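Local coordinates for protein argonaute 5 (Arabidopsis thaliana, PDB 4G0O) that probably anchors the 5' end of small guide RNAs in its MID domain and sorts them by their first nucleotide for gene silencing, at residues 17-22 with 63-68; 79-84 with 91-96. All coordinates share one frame; numbering follows the deposited sequence.

Contact 1 (17-22 with 63-68); sequences VSFSTR and EEALLD
Phe19 meets Ala65 and Leu66 with the far edge of its ring, and this apolar meeting carries the contact. CE2 of Phe19 stands 4.0 Å from CB of Ala65, and CZ of the same ring lies 4.1 Å from CD1 of Leu66. Both methyl groups sit at the ring edge, close to its plane, and the Leu66 side chain runs at about a right angle to that of Phe19. With its CG beside the backbone N and anti to the carbonyl carbon (chi1 -56°), Phe19 sends the ring out of the strand end toward the helix. Val17 points the same way from the strand but stays looser within this pair of segments, though it also packs on Ile69 just beyond 63-68. Val81, Pro84, Ile93 and Cys57 also pack on Phe19, so its ring lies in a shared core.

Hydrogen bonds act within the 17-22 segment rather than between the two. Ser18 OG accepts from Ser20 N at 3.2 Å, an ST turn that bends the chain as it leaves strand 7-18. Ser20 OG is hydrogen-bonded to Asp85, which also accepts from Thr21 N and so ties this exit to the loop after strand 78-82.

Charged groups keep to the outer side of the helix, where Asp68 forms a salt bridge with Arg72. The Leu66 side chain also touches Leu79 of strand 78-82 and Ile96 of helix 90-101. A helix laid against one face of a parallel sheet, with an aromatic ring from the strand end filling the seam, fits the Rossmann-like alpha/beta fold of Argonaute MID domains.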
ATOM      1  N   VAL A  17      -0.495  -6.711  -1.539  1.00 22.31           N
ATOM      2  CA  VAL A  17      -1.367  -7.855  -1.306  1.00 26.95           C
ATOM      3  C   VAL A  17      -2.786  -7.468  -1.601  1.00 26.68           C
ATOM      4  O   VAL A  17      -3.232  -6.372  -1.234  1.00 25.47           O
ATOM      5  CB  VAL A  17      -1.337  -8.318   0.154  1.00 29.94           C
ATOM      6  CG1 VAL A  17      -1.938  -9.711   0.293  1.00 30.94           C
ATOM      7  CG2 VAL A  17       0.052  -8.341   0.628  1.00 31.31           C
ATOM      8  N   SER A  18      -3.505  -8.380  -2.239  1.00 22.77           N
ATOM      9  CA  SER A  18      -4.907  -8.154  -2.524  1.00 26.21           C
ATOM     10  C   SER A  18      -5.793  -9.232  -1.920  1.00 26.47           C
ATOM     11  O   SER A  18      -5.613 -10.423  -2.181  1.00 22.61           O
ATOM     12  CB  SER A  18      -5.135  -8.088  -4.033  1.00 26.18           C
ATOM     13  OG  SER A  18      -6.518  -8.118  -4.302  1.00 28.82           O
ATOM     14  N   PHE A  19      -6.756  -8.799  -1.118  1.00 22.94           N
ATOM     15  CA  PHE A  19      -7.778  -9.693  -0.607  1.00 26.67           C
ATOM     16  C   PHE A  19      -9.097  -9.492  -1.356  1.00 28.38           C
ATOM     17  O   PHE A  19     -10.153  -9.937  -0.913  1.00 31.21           O
ATOM     18  CB  PHE A  19      -7.975  -9.481   0.891  1.00 24.08           C
ATOM     19  CG  PHE A  19      -6.707  -9.633   1.695  1.00 24.24           C
ATOM     20  CD1 PHE A  19      -6.083  -8.523   2.257  1.00 23.40           C
ATOM     21  CD2 PHE A  19      -6.124 -10.877   1.862  1.00 23.87           C
ATOM     22  CE1 PHE A  19      -4.921  -8.666   2.993  1.00 24.21           C
ATOM     23  CE2 PHE A  19      -4.954 -11.023   2.584  1.00 24.35           C
ATOM     24  CZ  PHE A  19      -4.351  -9.915   3.156  1.00 23.22           C
ATOM     25  N   SER A  20      -9.042  -8.805  -2.485  1.00 28.53           N
ATOM     26  CA  SER A  20     -10.250  -8.572  -3.268  1.00 28.61           C
ATOM     27  C   SER A  20     -10.422  -9.649  -4.318  1.00 27.30           C
ATOM     28  O   SER A  20      -9.469 -10.041  -4.986  1.00 28.29           O
ATOM     29  CB  SER A  20     -10.215  -7.221  -3.960  1.00 29.20           C
ATOM     30  OG  SER A  20     -11.293  -7.125  -4.883  1.00 24.72           O
ATOM     31  N   THR A  21     -11.653 -10.113  -4.465  1.00 27.88           N
ATOM     32  CA  THR A  21     -11.970 -11.137  -5.441  1.00 36.22           C
ATOM     33  C   THR A  21     -12.523 -10.511  -6.727  1.00 39.59           C
ATOM     34  O   THR A  21     -12.412 -11.064  -7.839  1.00 38.75           O
ATOM     35  CB  THR A  21     -13.010 -12.086  -4.854  1.00 35.76           C
ATOM     36  OG1 THR A  21     -12.448 -12.760  -3.717  1.00 43.72           O
ATOM     37  CG2 THR A  21     -13.443 -13.093  -5.884  1.00 44.21           C
ATOM     38  N   ARG A  22     -13.102  -9.335  -6.563  1.00 34.05           N
ATOM     39  CA  ARG A  22     -13.902  -8.734  -7.610  1.00 36.69           C
ATOM     40  C   ARG A  22     -13.066  -8.156  -8.745  1.00 34.57           C
ATOM     41  O   ARG A  22     -13.461  -8.211  -9.908  1.00 41.70           O
ATOM     42  CB  ARG A  22     -14.772  -7.640  -7.012  1.00 34.67           C
ATOM     43  CG  ARG A  22     -16.197  -7.732  -7.450  1.00 46.12           C
ATOM     44  CD  ARG A  22     -16.970  -8.731  -6.606  1.00 46.61           C
ATOM     45  NE  ARG A  22     -17.659  -8.055  -5.509  1.00 55.70           N
ATOM     46  CZ  ARG A  22     -18.752  -7.308  -5.661  1.00 59.64           C
ATOM     47  NH1 ARG A  22     -19.290  -7.139  -6.868  1.00 58.40           N
ATOM     48  NH2 ARG A  22     -19.308  -6.727  -4.604  1.00 59.53           N
ATOM     49  N   GLU A  63      -4.684 -13.870   7.914  1.00 29.12           N
ATOM     50  CA  GLU A  63      -3.661 -14.179   8.907  0.81 31.56           C
ATOM     51  C   GLU A  63      -2.457 -14.860   8.243  1.00 30.75           C
ATOM     52  O   GLU A  63      -1.324 -14.432   8.434  1.00 27.78           O
ATOM     53  CB  GLU A  63      -4.245 -15.034  10.043  0.75 31.39           C
ATOM     54  CG  GLU A  63      -5.383 -14.370  10.849  1.00 30.56           C
ATOM     55  CD  GLU A  63      -6.775 -14.538  10.222  0.54 35.58           C
ATOM     56  OE1 GLU A  63      -7.776 -14.442  10.965  0.86 41.72           O
ATOM     57  OE2 GLU A  63      -6.886 -14.751   8.994  0.82 34.45           O
ATOM     58  N   GLU A  64      -2.729 -15.889   7.434  1.00 33.46           N
ATOM     59  CA  GLU A  64      -1.707 -16.645   6.691  1.00 35.19           C
ATOM     60  C   GLU A  64      -0.846 -15.797   5.749  1.00 29.23           C
ATOM     61  O   GLU A  64       0.381 -15.895   5.773  1.00 26.02           O
ATOM     62  CB  GLU A  64      -2.365 -17.779   5.871  1.00 36.45           C
ATOM     63  CG  GLU A  64      -1.379 -18.683   5.112  1.00 41.76           C
ATOM     64  CD  GLU A  64      -1.576 -18.714   3.584  1.00 48.32           C
ATOM     65  OE1 GLU A  64      -1.638 -17.627   2.955  1.00 39.54           O
ATOM     66  OE2 GLU A  64      -1.653 -19.841   3.011  1.00 48.87           O
ATOM     67  N   ALA A  65      -1.498 -15.000   4.897  1.00 30.34           N
ATOM     68  CA  ALA A  65      -0.806 -14.186   3.889  1.00 25.73           C
ATOM     69  C   ALA A  65       0.094 -13.147   4.530  1.00 22.04           C
ATOM     70  O   ALA A  65       1.246 -12.989   4.149  1.00 24.25           O
ATOM     71  CB  ALA A  65      -1.816 -13.491   2.983  1.00 26.57           C
ATOM     72  N   LEU A  66      -0.437 -12.442   5.517  1.00 24.07           N
ATOM     73  CA  LEU A  66       0.315 -11.376   6.162  1.00 23.80           C
ATOM     74  C   LEU A  66       1.568 -11.955   6.816  1.00 23.65           C
ATOM     75  O   LEU A  66       2.667 -11.426   6.651  1.00 24.25           O
ATOM     76  CB  LEU A  66      -0.573 -10.675   7.195  1.00 20.91           C
ATOM     77  CG  LEU A  66      -1.235  -9.326   6.873  1.00 31.30           C
ATOM     78  CD1 LEU A  66      -1.072  -8.856   5.401  1.00 21.51           C
ATOM     79  CD2 LEU A  66      -2.698  -9.336   7.294  1.00 25.04           C
ATOM     80  N   LEU A  67       1.414 -13.061   7.535  1.00 27.06           N
ATOM     81  CA  LEU A  67       2.566 -13.656   8.214  1.00 28.91           C
ATOM     82  C   LEU A  67       3.551 -14.234   7.205  1.00 25.38           C
ATOM     83  O   LEU A  67       4.755 -14.217   7.426  1.00 25.89           O
ATOM     84  CB  LEU A  67       2.149 -14.708   9.244  1.00 25.38           C
ATOM     85  CG  LEU A  67       3.337 -15.338   9.995  1.00 31.14           C
ATOM     86  CD1 LEU A  67       3.943 -14.351  10.981  1.00 24.66           C
ATOM     87  CD2 LEU A  67       2.950 -16.643  10.691  1.00 27.63           C
ATOM     88  N   ASP A  68       3.045 -14.721   6.080  1.00 27.19           N
ATOM     89  CA  ASP A  68       3.928 -15.241   5.035  1.00 27.06           C
ATOM     90  C   ASP A  68       4.771 -14.109   4.455  1.00 27.59           C
ATOM     91  O   ASP A  68       5.991 -14.221   4.319  1.00 28.28           O
ATOM     92  CB  ASP A  68       3.105 -15.895   3.923  1.00 28.57           C
ATOM     93  CG  ASP A  68       3.963 -16.414   2.783  1.00 31.26           C
ATOM     94  OD1 ASP A  68       3.598 -16.163   1.614  1.00 34.82           O
ATOM     95  OD2 ASP A  68       4.983 -17.091   3.047  1.00 29.86           O
TER

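Contact 2 (79-84 with 91-96); sequences LIVILP and GKIKRI. With SO4 (sulfate ion), chain C.
Ile93 meets Val81, Leu83 and Pro84 with two different branches, and its rotamer decides which branch meets which partner. Its CG1 arm lies anti to the carbonyl carbon (chi1 -61°) and runs on fully extended, carrying CD1 to the end of strand 78-82. There CD1 comes within 3.6 Å of CD2 of Leu83, the closest approach between the two segments, the two side chains passing each other at a slant. The same Ile93 CD1 reaches the CD corner of the Pro84 ring at 4.1 Å. The other branch of Ile93, CG2, is directed back along the strand and lies 4.3 Å from CG1 of Val81. One isoleucine thus touches three residues, Val81 from the strand and Leu83 and Pro84 from the loop that follows. Cys107 of the next strand also touches Val81, Leu83 and Ile93.

Lys94, the next residue of the helix, takes another direction. Bends at chi2 (-97°) and chi3 (102°) fold its chain round so that the ammonium group heads for the sulfate. NZ of Lys94 gives a weak hydrogen bond of 3.4 Å to O2 of the sulfate, and the same nitrogen bonds to Ser105 OG, which helps to position it. Lys131 NZ binds the sulfate as well.

The chemistry is therefore divided between neighbouring residues: Ile93 meets the strand end through apolar contacts, while Lys94 supplies positive charge beside it. A sulfate bonded to Lys131 and, weakly, to Lys94 is consistent with the pocket that takes the 5' phosphate of the guide in Argonaute MID domains, although the ion itself probably came from the crystallisation liquor.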
ATOM      1  N   LEU A  79       3.717  -2.186   2.960  1.00 24.61           N
ATOM      2  CA  LEU A  79       2.837  -3.160   2.321  1.00 24.45           C
ATOM      3  C   LEU A  79       1.635  -2.422   1.812  1.00 20.63           C
ATOM      4  O   LEU A  79       0.924  -1.787   2.600  1.00 23.06           O
ATOM      5  CB  LEU A  79       2.327  -4.194   3.321  1.00 22.32           C
ATOM      6  CG  LEU A  79       2.178  -5.637   2.821  1.00 30.89           C
ATOM      7  CD1 LEU A  79       1.125  -6.414   3.628  1.00 30.79           C
ATOM      8  CD2 LEU A  79       1.906  -5.696   1.332  1.00 24.81           C
ATOM      9  N   ILE A  80       1.387  -2.502   0.513  1.00 18.72           N
ATOM     10  CA  ILE A  80       0.189  -1.885  -0.018  1.00 19.97           C
ATOM     11  C   ILE A  80      -0.882  -2.947   0.035  1.00 23.13           C
ATOM     12  O   ILE A  80      -0.773  -3.984  -0.631  1.00 19.81           O
ATOM     13  CB  ILE A  80       0.359  -1.408  -1.465  1.00 24.15           C
ATOM     14  CG1 ILE A  80       1.396  -0.285  -1.555  1.00 22.74           C
ATOM     15  CG2 ILE A  80      -0.974  -0.928  -2.030  1.00 21.53           C
ATOM     16  CD1 ILE A  80       1.981  -0.151  -2.943  1.00 24.10           C
ATOM     17  N   VAL A  81      -1.912  -2.712   0.841  1.00 20.97           N
ATOM     18  CA  VAL A  81      -2.935  -3.730   0.999  1.00 22.97           C
ATOM     19  C   VAL A  81      -4.213  -3.387   0.252  1.00 23.13           C
ATOM     20  O   VAL A  81      -4.808  -2.331   0.483  1.00 23.48           O
ATOM     21  CB  VAL A  81      -3.273  -3.964   2.467  1.00 23.44           C
ATOM     22  CG1 VAL A  81      -4.569  -4.776   2.586  1.00 18.84           C
ATOM     23  CG2 VAL A  81      -2.126  -4.668   3.141  1.00 22.83           C
ATOM     24  N   ILE A  82      -4.646  -4.272  -0.640  1.00 21.57           N
ATOM     25  CA  ILE A  82      -5.987  -4.115  -1.202  1.00 25.00           C
ATOM     26  C   ILE A  82      -7.003  -4.912  -0.370  1.00 23.19           C
ATOM     27  O   ILE A  82      -6.968  -6.142  -0.325  1.00 21.62           O
ATOM     28  CB  ILE A  82      -6.055  -4.491  -2.702  1.00 22.97           C
ATOM     29  CG1 ILE A  82      -5.135  -3.587  -3.533  1.00 29.20           C
ATOM     30  CG2 ILE A  82      -7.472  -4.340  -3.235  1.00 19.41           C
ATOM     31  CD1 ILE A  82      -4.968  -4.079  -4.975  1.00 25.75           C
ATOM     32  N   LEU A  83      -7.911  -4.184   0.267  1.00 20.20           N
ATOM     33  CA  LEU A  83      -8.881  -4.741   1.216  1.00 24.18           C
ATOM     34  C   LEU A  83      -9.901  -5.668   0.573  1.00 24.98           C
ATOM     35  O   LEU A  83     -10.197  -5.556  -0.614  1.00 27.18           O
ATOM     36  CB  LEU A  83      -9.646  -3.600   1.913  1.00 23.27           C
ATOM     37  CG  LEU A  83      -8.816  -2.650   2.771  1.00 27.40           C
ATOM     38  CD1 LEU A  83      -9.605  -1.372   3.083  1.00 25.31           C
ATOM     39  CD2 LEU A  83      -8.372  -3.384   4.044  1.00 28.78           C
ATOM     40  N   PRO A  84     -10.470  -6.577   1.372  1.00 28.99           N
ATOM     41  CA  PRO A  84     -11.539  -7.446   0.871  1.00 28.88           C
ATOM     42  C   PRO A  84     -12.683  -6.630   0.275  1.00 26.52           C
ATOM     43  O   PRO A  84     -12.784  -5.426   0.543  1.00 26.51           O
ATOM     44  CB  PRO A  84     -12.008  -8.165   2.136  1.00 24.76           C
ATOM     45  CG  PRO A  84     -10.802  -8.229   2.969  1.00 29.59           C
ATOM     46  CD  PRO A  84     -10.100  -6.911   2.757  1.00 25.42           C
ATOM     47  N   GLY A  91      -9.884  -3.556  10.695  1.00 36.60           N
ATOM     48  CA  GLY A  91      -9.322  -3.606  12.039  1.00 31.18           C
ATOM     49  C   GLY A  91      -8.381  -4.783  12.223  1.00 30.70           C
ATOM     50  O   GLY A  91      -7.267  -4.618  12.710  1.00 28.59           O
ATOM     51  N   LYS A  92      -8.835  -5.969  11.827  1.00 33.27           N
ATOM     52  CA  LYS A  92      -8.003  -7.156  11.852  1.00 32.35           C
ATOM     53  C   LYS A  92      -6.674  -6.929  11.113  1.00 32.95           C
ATOM     54  O   LYS A  92      -5.594  -7.229  11.647  1.00 29.94           O
ATOM     55  CB  LYS A  92      -8.749  -8.344  11.231  1.00 28.56           C
ATOM     56  CG  LYS A  92      -8.001  -9.653  11.398  1.00 31.19           C
ATOM     57  CD  LYS A  92      -8.407 -10.713  10.360  1.00 38.26           C
ATOM     58  CE  LYS A  92      -9.658 -11.490  10.761  1.00 38.73           C
ATOM     59  NZ  LYS A  92     -10.092 -12.421   9.669  1.00 46.29           N
ATOM     60  N   ILE A  93      -6.746  -6.393   9.894  1.00 31.54           N
ATOM     61  CA  ILE A  93      -5.540  -6.209   9.082  1.00 27.41           C
ATOM     62  C   ILE A  93      -4.555  -5.225   9.699  1.00 25.85           C
ATOM     63  O   ILE A  93      -3.348  -5.463   9.682  1.00 29.07           O
ATOM     64  CB  ILE A  93      -5.876  -5.779   7.637  1.00 34.78           C
ATOM     65  CG1 ILE A  93      -6.729  -6.853   6.960  1.00 33.12           C
ATOM     66  CG2 ILE A  93      -4.594  -5.515   6.821  1.00 28.32           C
ATOM     67  CD1 ILE A  93      -7.227  -6.460   5.593  1.00 31.15           C
ATOM     68  N   LYS A  94      -5.058  -4.122  10.246  1.00 30.17           N
ATOM     69  CA  LYS A  94      -4.171  -3.112  10.814  1.00 33.25           C
ATOM     70  C   LYS A  94      -3.524  -3.649  12.068  1.00 31.96           C
ATOM     71  O   LYS A  94      -2.325  -3.459  12.286  1.00 29.88           O
ATOM     72  CB  LYS A  94      -4.933  -1.846  11.160  1.00 31.83           C
ATOM     73  CG  LYS A  94      -5.432  -1.091   9.952  1.00 38.98           C
ATOM     74  CD  LYS A  94      -4.485   0.036   9.570  1.00 39.47           C
ATOM     75  CE  LYS A  94      -3.602  -0.320   8.368  1.00 41.39           C
ATOM     76  NZ  LYS A  94      -2.547   0.723   8.128  1.00 36.33           N
ATOM     77  N   ARG A  95      -4.339  -4.305  12.892  1.00 30.11           N
ATOM     78  CA  ARG A  95      -3.867  -4.941  14.113  1.00 32.48           C
ATOM     79  C   ARG A  95      -2.715  -5.900  13.790  1.00 29.36           C
ATOM     80  O   ARG A  95      -1.658  -5.851  14.409  1.00 30.92           O
ATOM     81  CB  ARG A  95      -5.023  -5.678  14.822  1.00 30.85           C
ATOM     82  CG  ARG A  95      -4.550  -6.658  15.902  1.00 36.46           C
ATOM     83  CD  ARG A  95      -5.680  -7.408  16.597  1.00 30.53           C
ATOM     84  NE  ARG A  95      -6.413  -8.309  15.703  1.00 37.56           N
ATOM     85  CZ  ARG A  95      -5.988  -9.516  15.335  1.00 34.28           C
ATOM     86  NH1 ARG A  95      -6.725 -10.272  14.524  1.00 33.88           N
ATOM     87  NH2 ARG A  95      -4.824  -9.975  15.774  1.00 36.83           N
ATOM     88  N   ILE A  96      -2.909  -6.748  12.790  1.00 31.30           N
ATOM     89  CA  ILE A  96      -1.900  -7.747  12.450  1.00 29.58           C
ATOM     90  C   ILE A  96      -0.629  -7.071  11.957  1.00 31.64           C
ATOM     91  O   ILE A  96       0.481  -7.416  12.370  1.00 31.19           O
ATOM     92  CB  ILE A  96      -2.422  -8.715  11.381  1.00 25.05           C
ATOM     93  CG1 ILE A  96      -3.486  -9.634  11.982  1.00 29.48           C
ATOM     94  CG2 ILE A  96      -1.272  -9.526  10.775  1.00 24.81           C
ATOM     95  CD1 ILE A  96      -4.283 -10.403  10.937  1.00 32.18           C
TER
HETATM   96  S   SO4 C 701      -4.913   4.341   6.334  1.00 57.30           S
HETATM   97  O1  SO4 C 701      -6.093   4.472   5.473  1.00 47.58           O
HETATM   98  O2  SO4 C 701      -4.629   2.894   6.529  1.00 39.77           O
HETATM   99  O3  SO4 C 701      -3.773   5.055   5.734  1.00 30.79           O
HETATM  100  O4  SO4 C 701      -5.172   4.989   7.628  1.00 48.19           O

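Contacts 1 and 2 lie with centres about 8 Å apart and share one hydrophobic core on the same sheet face. Adjacent parallel strands join them: Val17 O lies 2.6 Å from Ile82 N, and Phe19 N 2.8 Å from Ile82 O, both probable hydrogen bonds. Side chains mesh too, with Val17 CG2 of contact 1 packed 3.3 Å from Leu79 CD2 of contact 2. Along the chain, helix 62-72 leads into strand 78-82. The sulfate belongs to contact 2, where Lys94 reaches it; the Phe19 ring of contact 1 stays well away from the ion, so contact 1 builds the core at a distance from the probable phosphate pocket.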